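PDB 4N0L: predicted component of a thermophile-specific DNA repair system, contains a RAMP domain from Methanopyrus kandleri, which probably binds crRNA as the Csm3 subunit of a type III-A CRISPR antiviral complex, and may also have endonuclease activity. Local coordinates for residues P74-H82 / R141-Y151. Numbering follows the deposited sequence.
Sequences PDVFFGAHH and RGLGYDPYGRY
Y148 and D75 reach across this contact with CG beside the backbone N, anti to the carbonyl carbon (chi1 -61° and -78°), whereas Y145 holds its ring between N and the carbonyl carbon (chi1 77°), which swings its hydroxyl back to the helix 74-78. There Y145 OH donates to D75 OD2 over 2.6 Å; the carboxylate is met on its anti side, somewhat out of its plane, and OD2 lies at the edge of the tyrosine ring, in the ring plane. Y148 OH donates to V76 O at 2.6 Å, capturing a carbonyl at the end of the short helix that the backbone N of A80 does not reach, the chain having turned off at G79 with positive phi. The same hydroxyl sits 3.2 Å from G79 CA, where the glycine presents no side chain. P147 CG lies over one face of the Y148 ring, and V76 CG1 touches both Y148 CE1 (3.8 Å) and Y151 CE2 (3.9 Å). The site belongs to the zinc-bearing part of this RAMP protein, built of loops and short helices, which stands apart from the RRM-like sheet: the loop 141-151 covers one side of the helix 74-78, while F77 and F78 point away from it, F77 stacking on the zinc ligand H86 and F78 packing on helix 51-69. L143 sets its methyls against the turn that ends the helix, CD1 near the carbonyls of D75 and G79 and CD2 3.3 Å from G79 O and 3.6 Å from H82 ND1. The imidazole of H82 passes L143 in the opposite direction, and its NE2 is joined through a water to G142 O, the water donating to that carbonyl. Within the loop, D146 OD2 accepts from Y148 N in an Asx turn, while D146 OD1 forms a salt bridge with R152.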
loop_
_atom_site.group_PDB
_atom_site.type_symbol
_atom_site.label_atom_id
_atom_site.label_comp_id
_atom_site.label_asym_id
_atom_site.label_seq_id
_atom_site.Cartn_x
_atom_site.Cartn_y
_atom_site.Cartn_z
ATOM N N PRO A 74 -8.692 0.845 -20.216
ATOM C CA PRO A 74 -9.413 0.522 -18.977
ATOM C C PRO A 74 -10.417 -0.630 -19.095
ATOM O O PRO A 74 -10.625 -1.341 -18.108
ATOM C CB PRO A 74 -10.132 1.838 -18.635
ATOM C CG PRO A 74 -10.051 2.685 -19.867
ATOM C CD PRO A 74 -8.804 2.270 -20.567
ATOM N N ASP A 75 -11.018 -0.821 -20.266
ATOM C CA ASP A 75 -11.904 -1.963 -20.483
ATOM C C ASP A 75 -11.175 -3.283 -20.234
ATOM O O ASP A 75 -11.704 -4.181 -19.584
ATOM C CB ASP A 75 -12.481 -1.942 -21.900
ATOM C CG ASP A 75 -13.620 -0.951 -22.053
ATOM O OD1 ASP A 75 -14.023 -0.336 -21.043
ATOM O OD2 ASP A 75 -14.122 -0.796 -23.187
ATOM N N VAL A 76 -9.956 -3.391 -20.751
ATOM C CA VAL A 76 -9.141 -4.584 -20.554
ATOM C C VAL A 76 -8.663 -4.707 -19.107
ATOM O O VAL A 76 -8.707 -5.788 -18.516
ATOM C CB VAL A 76 -7.913 -4.586 -21.497
ATOM C CG1 VAL A 76 -6.969 -5.733 -21.158
ATOM C CG2 VAL A 76 -8.359 -4.666 -22.949
ATOM N N PHE A 77 -8.214 -3.593 -18.537
ATOM C CA PHE A 77 -7.619 -3.608 -17.204
ATOM C C PHE A 77 -8.643 -3.858 -16.094
ATOM O O PHE A 77 -8.370 -4.601 -15.153
ATOM C CB PHE A 77 -6.880 -2.294 -16.945
ATOM C CG PHE A 77 -6.090 -2.285 -15.667
ATOM C CD1 PHE A 77 -4.921 -3.022 -15.556
ATOM C CD2 PHE A 77 -6.513 -1.539 -14.579
ATOM C CE1 PHE A 77 -4.190 -3.019 -14.382
ATOM C CE2 PHE A 77 -5.785 -1.527 -13.403
ATOM C CZ PHE A 77 -4.623 -2.268 -13.303
ATOM N N PHE A 78 -9.814 -3.238 -16.201
ATOM C CA PHE A 78 -10.820 -3.345 -15.146
ATOM C C PHE A 78 -11.926 -4.344 -15.475
ATOM O O PHE A 78 -12.660 -4.778 -14.583
ATOM C CB PHE A 78 -11.438 -1.976 -14.858
ATOM C CG PHE A 78 -10.490 -1.007 -14.203
ATOM C CD1 PHE A 78 -9.972 -1.268 -12.944
ATOM C CD2 PHE A 78 -10.120 0.166 -14.845
ATOM C CE1 PHE A 78 -9.098 -0.379 -12.337
ATOM C CE2 PHE A 78 -9.251 1.059 -14.241
ATOM C CZ PHE A 78 -8.740 0.786 -12.985
ATOM N N GLY A 79 -12.033 -4.715 -16.748
ATOM C CA GLY A 79 -13.045 -5.657 -17.194
ATOM C C GLY A 79 -14.454 -5.291 -16.769
ATOM O O GLY A 79 -14.933 -4.190 -17.045
ATOM N N ALA A 80 -15.107 -6.212 -16.069
ATOM C CA ALA A 80 -16.488 -6.023 -15.642
ATOM C C ALA A 80 -16.616 -4.978 -14.532
ATOM O O ALA A 80 -17.721 -4.560 -14.194
ATOM C CB ALA A 80 -17.079 -7.351 -15.188
ATOM N N HIS A 81 -15.489 -4.575 -13.955
ATOM C CA HIS A 81 -15.491 -3.547 -12.916
ATOM C C HIS A 81 -15.397 -2.137 -13.509
ATOM O O HIS A 81 -15.398 -1.148 -12.771
ATOM C CB HIS A 81 -14.347 -3.785 -11.925
ATOM C CG HIS A 81 -14.599 -4.916 -10.974
ATOM N ND1 HIS A 81 -13.621 -5.426 -10.149
ATOM C CD2 HIS A 81 -15.720 -5.631 -10.715
ATOM C CE1 HIS A 81 -14.125 -6.410 -9.423
ATOM N NE2 HIS A 81 -15.401 -6.552 -9.752
ATOM N N HIS A 82 -15.276 -2.067 -14.835
ATOM C CA HIS A 82 -15.378 -0.817 -15.601
ATOM C C HIS A 82 -14.205 0.156 -15.416
ATOM O O HIS A 82 -13.410 0.352 -16.341
ATOM C CB HIS A 82 -16.694 -0.097 -15.270
ATOM C CG HIS A 82 -17.920 -0.856 -15.683
ATOM N ND1 HIS A 82 -18.452 -0.779 -16.953
ATOM C CD2 HIS A 82 -18.708 -1.711 -14.997
ATOM C CE1 HIS A 82 -19.520 -1.548 -17.028
ATOM N NE2 HIS A 82 -19.699 -2.131 -15.852
ATOM N N ARG A 141 -24.533 -6.525 -16.831
ATOM C CA ARG A 141 -23.583 -7.099 -15.881
ATOM C C ARG A 141 -22.115 -6.887 -16.263
ATOM O O ARG A 141 -21.222 -7.117 -15.443
ATOM C CB ARG A 141 -23.849 -8.600 -15.707
ATOM C CG ARG A 141 -25.098 -8.914 -14.893
ATOM C CD ARG A 141 -25.343 -10.415 -14.765
ATOM N NE ARG A 141 -25.877 -11.005 -15.991
ATOM C CZ ARG A 141 -25.242 -11.918 -16.721
ATOM N NH1 ARG A 141 -24.045 -12.356 -16.350
ATOM N NH2 ARG A 141 -25.806 -12.399 -17.822
ATOM N N GLY A 142 -21.860 -6.449 -17.493
ATOM C CA GLY A 142 -20.491 -6.312 -17.962
ATOM C C GLY A 142 -20.275 -5.140 -18.900
ATOM O O GLY A 142 -20.832 -4.060 -18.697
ATOM N N LEU A 143 -19.469 -5.355 -19.937
ATOM C CA LEU A 143 -19.103 -4.288 -20.866
ATOM C C LEU A 143 -19.967 -4.278 -22.122
ATOM O O LEU A 143 -19.984 -3.300 -22.863
ATOM C CB LEU A 143 -17.629 -4.409 -21.254
ATOM C CG LEU A 143 -16.631 -4.219 -20.110
ATOM C CD1 LEU A 143 -15.200 -4.359 -20.602
ATOM C CD2 LEU A 143 -16.843 -2.871 -19.443
ATOM N N GLY A 144 -20.677 -5.374 -22.359
ATOM C CA GLY A 144 -21.477 -5.511 -23.561
ATOM C C GLY A 144 -20.685 -6.149 -24.686
ATOM O O GLY A 144 -21.155 -6.233 -25.820
ATOM N N TYR A 145 -19.482 -6.608 -24.359
ATOM C CA TYR A 145 -18.610 -7.272 -25.320
ATOM C C TYR A 145 -17.445 -7.907 -24.572
ATOM O O TYR A 145 -17.248 -7.650 -23.384
ATOM C CB TYR A 145 -18.089 -6.289 -26.372
ATOM C CG TYR A 145 -16.973 -5.394 -25.879
ATOM C CD1 TYR A 145 -17.246 -4.241 -25.157
ATOM C CD2 TYR A 145 -15.646 -5.700 -26.149
ATOM C CE1 TYR A 145 -16.228 -3.424 -24.708
ATOM C CE2 TYR A 145 -14.623 -4.888 -25.705
ATOM C CZ TYR A 145 -14.919 -3.754 -24.985
ATOM O OH TYR A 145 -13.900 -2.945 -24.544
ATOM N N ASP A 146 -16.671 -8.728 -25.270
ATOM C CA ASP A 146 -15.537 -9.410 -24.659
ATOM C C ASP A 146 -14.224 -8.782 -25.111
ATOM O O ASP A 146 -13.836 -8.914 -26.271
ATOM C CB ASP A 146 -15.563 -10.904 -25.000
ATOM C CG ASP A 146 -14.384 -11.657 -24.417
ATOM O OD1 ASP A 146 -13.951 -12.655 -25.031
ATOM O OD2 ASP A 146 -13.898 -11.258 -23.337
ATOM N N PRO A 147 -13.541 -8.085 -24.192
ATOM C CA PRO A 147 -12.295 -7.382 -24.505
ATOM C C PRO A 147 -11.068 -8.283 -24.420
ATOM O O PRO A 147 -9.963 -7.837 -24.726
ATOM C CB PRO A 147 -12.243 -6.294 -23.436
ATOM C CG PRO A 147 -12.879 -6.942 -22.250
ATOM C CD PRO A 147 -13.970 -7.839 -22.801
ATOM N N TYR A 148 -11.260 -9.530 -24.003
ATOM C CA TYR A 148 -10.139 -10.434 -23.759
ATOM C C TYR A 148 -9.942 -11.466 -24.866
ATOM O O TYR A 148 -9.232 -12.456 -24.679
ATOM C CB TYR A 148 -10.326 -11.139 -22.416
ATOM C CG TYR A 148 -10.384 -10.181 -21.253
ATOM C CD1 TYR A 148 -9.404 -9.211 -21.081
ATOM C CD2 TYR A 148 -11.421 -10.236 -20.332
ATOM C CE1 TYR A 148 -9.452 -8.328 -20.023
ATOM C CE2 TYR A 148 -11.480 -9.354 -19.266
ATOM C CZ TYR A 148 -10.491 -8.401 -19.118
ATOM O OH TYR A 148 -10.538 -7.520 -18.064
ATOM N N GLY A 149 -10.561 -11.226 -26.018
ATOM C CA GLY A 149 -10.490 -12.151 -27.135
ATOM C C GLY A 149 -9.068 -12.415 -27.593
ATOM O O GLY A 149 -8.695 -13.558 -27.862
ATOM N N ARG A 150 -8.270 -11.356 -27.676
ATOM C CA ARG A 150 -6.892 -11.467 -28.145
ATOM C C ARG A 150 -5.971 -12.140 -27.128
ATOM O O ARG A 150 -4.855 -12.530 -27.464
ATOM C CB ARG A 150 -6.340 -10.083 -28.490
ATOM C CG ARG A 150 -6.045 -9.238 -27.269
ATOM C CD ARG A 150 -5.622 -7.828 -27.639
ATOM N NE ARG A 150 -4.235 -7.774 -28.094
ATOM C CZ ARG A 150 -3.639 -6.672 -28.538
ATOM N NH1 ARG A 150 -4.310 -5.530 -28.592
ATOM N NH2 ARG A 150 -2.372 -6.712 -28.929
ATOM N N TYR A 151 -6.428 -12.265 -25.887
ATOM C CA TYR A 151 -5.609 -12.873 -24.843
ATOM C C TYR A 151 -5.995 -14.325 -24.585
ATOM O O TYR A 151 -5.170 -15.126 -24.142
ATOM C CB TYR A 151 -5.704 -12.059 -23.548
ATOM C CG TYR A 151 -5.358 -10.600 -23.747
ATOM C CD1 TYR A 151 -4.050 -10.207 -24.000
ATOM C CD2 TYR A 151 -6.340 -9.617 -23.700
ATOM C CE1 TYR A 151 -3.726 -8.879 -24.194
ATOM C CE2 TYR A 151 -6.025 -8.282 -23.891
ATOM C CZ TYR A 151 -4.717 -7.921 -24.139
ATOM O OH TYR A 151 -4.398 -6.597 -24.331
HETATM O O HOH W 1 -22.318 -3.242 -16.010
#